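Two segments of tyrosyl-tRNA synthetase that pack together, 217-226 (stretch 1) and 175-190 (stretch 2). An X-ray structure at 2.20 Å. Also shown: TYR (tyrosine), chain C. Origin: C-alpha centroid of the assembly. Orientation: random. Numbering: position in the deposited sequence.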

# COMPACT_ATOMS: atom_id res chain seq x y z
N LYS A 217 -15.32 -3.79 17.93
CA LYS A 217 -14.37 -2.71 17.75
C LYS A 217 -13.30 -2.97 18.81
O LYS A 217 -13.62 -3.23 19.97
CB LYS A 217 -15.02 -1.35 18.02
CG LYS A 217 -16.02 -0.94 16.95
CD LYS A 217 -16.65 0.41 17.24
CE LYS A 217 -17.70 0.75 16.18
NZ LYS A 217 -18.31 2.09 16.35
N PRO A 218 -12.03 -2.94 18.42
CA PRO A 218 -11.02 -3.19 19.44
C PRO A 218 -10.98 -2.00 20.40
O PRO A 218 -11.38 -0.89 20.04
CB PRO A 218 -9.73 -3.30 18.63
CG PRO A 218 -9.99 -2.36 17.47
CD PRO A 218 -11.41 -2.72 17.10
N VAL A 219 -10.52 -2.25 21.61
CA VAL A 219 -10.38 -1.23 22.63
C VAL A 219 -8.93 -0.73 22.55
O VAL A 219 -8.00 -1.53 22.52
CB VAL A 219 -10.61 -1.82 24.05
CG1 VAL A 219 -10.23 -0.81 25.11
CG2 VAL A 219 -12.08 -2.22 24.20
N ALA A 220 -8.76 0.59 22.49
CA ALA A 220 -7.43 1.18 22.43
C ALA A 220 -7.01 1.62 23.83
O ALA A 220 -7.79 2.27 24.53
CB ALA A 220 -7.43 2.39 21.48
N VAL A 221 -5.81 1.24 24.25
CA VAL A 221 -5.31 1.62 25.57
C VAL A 221 -3.95 2.27 25.36
O VAL A 221 -3.00 1.62 24.89
CB VAL A 221 -5.20 0.39 26.53
CG1 VAL A 221 -4.81 0.85 27.95
CG2 VAL A 221 -6.56 -0.33 26.60
N HIS A 222 -3.87 3.55 25.70
CA HIS A 222 -2.65 4.33 25.49
C HIS A 222 -1.97 4.72 26.78
O HIS A 222 -2.60 5.20 27.72
CB HIS A 222 -3.01 5.59 24.68
CG HIS A 222 -3.72 5.28 23.40
ND1 HIS A 222 -4.86 5.94 23.01
CD2 HIS A 222 -3.50 4.32 22.47
CE1 HIS A 222 -5.32 5.39 21.89
NE2 HIS A 222 -4.51 4.41 21.54
N HIS A 223 -0.66 4.50 26.83
CA HIS A 223 0.04 4.85 28.05
C HIS A 223 0.79 6.14 27.90
O HIS A 223 1.12 6.56 26.80
CB HIS A 223 0.97 3.72 28.51
CG HIS A 223 2.04 3.36 27.54
ND1 HIS A 223 2.16 2.09 27.00
CD2 HIS A 223 3.11 4.06 27.08
CE1 HIS A 223 3.25 2.03 26.25
NE2 HIS A 223 3.84 3.21 26.29
N HIS A 224 1.05 6.76 29.04
CA HIS A 224 1.75 8.03 29.12
C HIS A 224 3.15 7.95 28.50
O HIS A 224 3.85 6.94 28.63
CB HIS A 224 1.85 8.43 30.60
CG HIS A 224 2.65 9.68 30.85
ND1 HIS A 224 2.16 10.94 30.60
CD2 HIS A 224 3.90 9.85 31.34
CE1 HIS A 224 3.07 11.84 30.94
NE2 HIS A 224 4.13 11.20 31.39
N LEU A 225 3.55 9.02 27.82
CA LEU A 225 4.88 9.07 27.21
C LEU A 225 5.84 9.79 28.17
O LEU A 225 5.69 10.98 28.43
CB LEU A 225 4.83 9.82 25.88
CG LEU A 225 3.90 9.28 24.79
CD1 LEU A 225 3.97 10.21 23.57
CD2 LEU A 225 4.31 7.85 24.41
N LEU A 226 6.81 9.07 28.72
CA LEU A 226 7.76 9.71 29.63
C LEU A 226 8.60 10.73 28.86
O LEU A 226 9.04 10.48 27.74
CB LEU A 226 8.69 8.67 30.27
CG LEU A 226 8.09 7.65 31.25
CD1 LEU A 226 9.20 6.70 31.71
CD2 LEU A 226 7.48 8.36 32.45
N TYR C . 4.33 2.70 14.94
CA TYR C . 4.89 2.09 16.18
C TYR C . 6.04 2.94 16.72
O TYR C . 6.46 3.88 16.02
CB TYR C . 5.40 0.66 15.88
CG TYR C . 4.29 -0.29 15.47
CD1 TYR C . 3.24 -0.59 16.34
CD2 TYR C . 4.30 -0.91 14.22
CE1 TYR C . 2.22 -1.47 15.97
CE2 TYR C . 3.29 -1.80 13.84
CZ TYR C . 2.25 -2.07 14.71
OH TYR C . 1.25 -2.94 14.33
OXT TYR C . 6.51 2.64 17.84
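Stretch 2 (175-190) DIFYQGVTIAHAGMDQ

Stretch 2 lies on stretch 1 chiefly as a neighboring parallel β-strand, held by a ladder of backbone hydrogen bonds and finished at each end by side-chain packing. It begins as the last turn of a helix, residues 175-178, which closes in a Schellman motif at Gly180, whose positive phi is a conformation glycine adopts readily. The chain then extends into a strand that runs to Gly187 and ends in a 3-10 segment, 188-190.

This strand and strand 219-223 point the same way, their axes at 23° and 4.6 Å apart at closest approach, with Val219 beside Ile183, Ala220 beside Ala184, and so on to His223 beside Gly187. In the alternation typical of parallel sheets, Val219 N donates to Thr182 O (2.8 Å), Ala184 N to Val219 O (2.7 Å), Val221 N to Ala184 O (2.8 Å), Ala186 N to Val221 O (3.1 Å) and His223 N to Ala186 O (2.9 Å). Met188 N to His223 O (3.2 Å) carries the pattern just past the strand. Some carbonyls also receive a CA-H contact, the shortest being His222 CA to Ala186 O at 3.0 Å.

On the face bearing Val219, Val221, Ile183 and His185, branched aliphatic side chains, well suited to extended backbone, pack together: Val219 CB is 4.2 Å from Ile183 CD1, and Val221 CG2 is 4.3 Å from Ile183 CG2. Farther along this face His185 NE2 and His223 ND1 share a hydrogen bond of 2.7 Å, the imidazoles meeting rim to rim with planes at 67°. Gly187 CA lies 3.8 Å from the centroid of the His223 ring, over its face. A CB on Gly187 would come 2.7 Å from Leu225 CD2, a clash, so the absence of a side chain lets the leucine approach.

The other face carries Ala220, His222, Ala184 and Ala186. The alanines add little bulk, while the larger His222 reaches Met188, its CB 3.5 Å from the flexible methionine's SD.

At the start of the contact, Pro218 offers a compact apolar ring to the helix end, its CD 4.0 Å from Phe177 CE1 and its CG 4.3 Å from Ile176 CG2. At the far end Leu225 covers the turn after the strand, with CG 4.2 Å from Met188 CB and CD1 3.9 Å from Asp189 CG. Asp175 OD2 accepts a hydrogen bond from the bound tyrosine's OH (2.5 Å), and Gln190 OE1 accepts one from its N (2.7 Å), so stretch 2 also contributes to substrate binding.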

# COMPACT_ATOMS: atom_id res chain seq x y z
N ASP A 175 -2.37 -5.02 11.18
CA ASP A 175 -1.72 -5.85 12.19
C ASP A 175 -2.71 -6.15 13.31
O ASP A 175 -2.69 -7.24 13.90
CB ASP A 175 -0.52 -5.14 12.82
CG ASP A 175 0.61 -4.93 11.84
OD1 ASP A 175 0.68 -5.68 10.84
OD2 ASP A 175 1.43 -4.03 12.08
N ILE A 176 -3.55 -5.17 13.62
CA ILE A 176 -4.53 -5.34 14.68
C ILE A 176 -5.59 -6.38 14.33
O ILE A 176 -5.81 -7.35 15.07
CB ILE A 176 -5.22 -3.99 15.03
CG1 ILE A 176 -4.22 -3.07 15.75
CG2 ILE A 176 -6.48 -4.23 15.88
CD1 ILE A 176 -4.68 -1.62 15.90
N PHE A 177 -6.22 -6.21 13.18
CA PHE A 177 -7.28 -7.12 12.78
C PHE A 177 -6.81 -8.51 12.40
O PHE A 177 -7.47 -9.49 12.71
CB PHE A 177 -8.11 -6.48 11.68
CG PHE A 177 -8.85 -5.27 12.16
CD1 PHE A 177 -9.99 -5.41 12.96
CD2 PHE A 177 -8.35 -3.99 11.91
CE1 PHE A 177 -10.61 -4.29 13.52
CE2 PHE A 177 -8.97 -2.86 12.47
CZ PHE A 177 -10.10 -3.01 13.28
N TYR A 178 -5.64 -8.60 11.76
CA TYR A 178 -5.13 -9.90 11.36
C TYR A 178 -4.82 -10.80 12.55
O TYR A 178 -5.01 -12.01 12.48
CB TYR A 178 -3.87 -9.74 10.52
CG TYR A 178 -3.49 -11.02 9.82
CD1 TYR A 178 -4.15 -11.42 8.66
CD2 TYR A 178 -2.49 -11.84 10.33
CE1 TYR A 178 -3.82 -12.60 8.02
CE2 TYR A 178 -2.14 -13.02 9.70
CZ TYR A 178 -2.81 -13.39 8.54
OH TYR A 178 -2.45 -14.54 7.89
N GLN A 179 -4.35 -10.22 13.65
CA GLN A 179 -4.03 -11.00 14.85
C GLN A 179 -5.23 -11.11 15.81
O GLN A 179 -5.10 -11.67 16.89
CB GLN A 179 -2.84 -10.37 15.59
CG GLN A 179 -1.60 -10.14 14.72
CD GLN A 179 -0.47 -9.45 15.47
OE1 GLN A 179 0.35 -10.11 16.13
NE2 GLN A 179 -0.43 -8.13 15.38
N GLY A 180 -6.37 -10.57 15.40
CA GLY A 180 -7.57 -10.60 16.24
C GLY A 180 -7.42 -9.79 17.52
O GLY A 180 -7.99 -10.14 18.55
N VAL A 181 -6.66 -8.70 17.46
CA VAL A 181 -6.43 -7.87 18.64
C VAL A 181 -7.66 -7.09 19.13
O VAL A 181 -8.25 -6.31 18.38
CB VAL A 181 -5.26 -6.88 18.37
CG1 VAL A 181 -5.07 -5.96 19.56
CG2 VAL A 181 -3.98 -7.67 18.11
N THR A 182 -8.06 -7.31 20.39
CA THR A 182 -9.21 -6.61 20.97
C THR A 182 -8.73 -5.57 21.99
O THR A 182 -9.48 -4.70 22.41
CB THR A 182 -10.21 -7.59 21.66
OG1 THR A 182 -9.49 -8.46 22.55
CG2 THR A 182 -10.96 -8.42 20.62
N ILE A 183 -7.47 -5.70 22.41
CA ILE A 183 -6.86 -4.74 23.34
C ILE A 183 -5.64 -4.18 22.61
O ILE A 183 -4.54 -4.74 22.70
CB ILE A 183 -6.40 -5.42 24.67
CG1 ILE A 183 -7.59 -6.07 25.38
CG2 ILE A 183 -5.74 -4.38 25.59
CD1 ILE A 183 -8.73 -5.12 25.76
N ALA A 184 -5.83 -3.09 21.88
CA ALA A 184 -4.75 -2.46 21.12
C ALA A 184 -4.02 -1.49 22.03
O ALA A 184 -4.53 -0.42 22.37
CB ALA A 184 -5.31 -1.74 19.89
N HIS A 185 -2.81 -1.88 22.43
CA HIS A 185 -1.99 -1.12 23.36
C HIS A 185 -0.81 -0.40 22.69
O HIS A 185 -0.09 -0.97 21.86
CB HIS A 185 -1.50 -2.08 24.45
CG HIS A 185 -0.48 -1.50 25.39
ND1 HIS A 185 0.55 -2.25 25.92
CD2 HIS A 185 -0.32 -0.25 25.87
CE1 HIS A 185 1.30 -1.48 26.68
NE2 HIS A 185 0.80 -0.26 26.66
N ALA A 186 -0.62 0.87 23.06
CA ALA A 186 0.47 1.68 22.53
C ALA A 186 0.66 2.93 23.37
O ALA A 186 -0.12 3.20 24.29
CB ALA A 186 0.17 2.11 21.08
N GLY A 187 1.72 3.68 23.06
CA GLY A 187 1.95 4.94 23.73
C GLY A 187 1.00 5.91 23.04
O GLY A 187 0.56 5.65 21.91
N MET A 188 0.67 7.01 23.71
CA MET A 188 -0.24 8.03 23.20
C MET A 188 -0.00 8.55 21.78
O MET A 188 -0.95 8.95 21.11
CB MET A 188 -0.27 9.24 24.15
CG MET A 188 -1.26 9.12 25.30
SD MET A 188 -2.98 9.10 24.75
CE MET A 188 -3.27 10.82 24.37
N ASP A 189 1.25 8.54 21.32
CA ASP A 189 1.54 9.04 19.98
C ASP A 189 1.11 8.12 18.84
O ASP A 189 1.23 8.47 17.67
CB ASP A 189 3.04 9.39 19.83
CG ASP A 189 3.98 8.24 20.21
OD1 ASP A 189 3.52 7.11 20.45
OD2 ASP A 189 5.20 8.49 20.26
N GLN A 190 0.59 6.95 19.19
CA GLN A 190 0.12 6.01 18.18
C GLN A 190 -1.41 6.03 18.08
O GLN A 190 -1.97 5.31 17.27
CB GLN A 190 0.54 4.59 18.55
CG GLN A 190 2.03 4.40 18.74
CD GLN A 190 2.79 4.78 17.51
OE1 GLN A 190 2.59 4.20 16.44
NE2 GLN A 190 3.67 5.77 17.64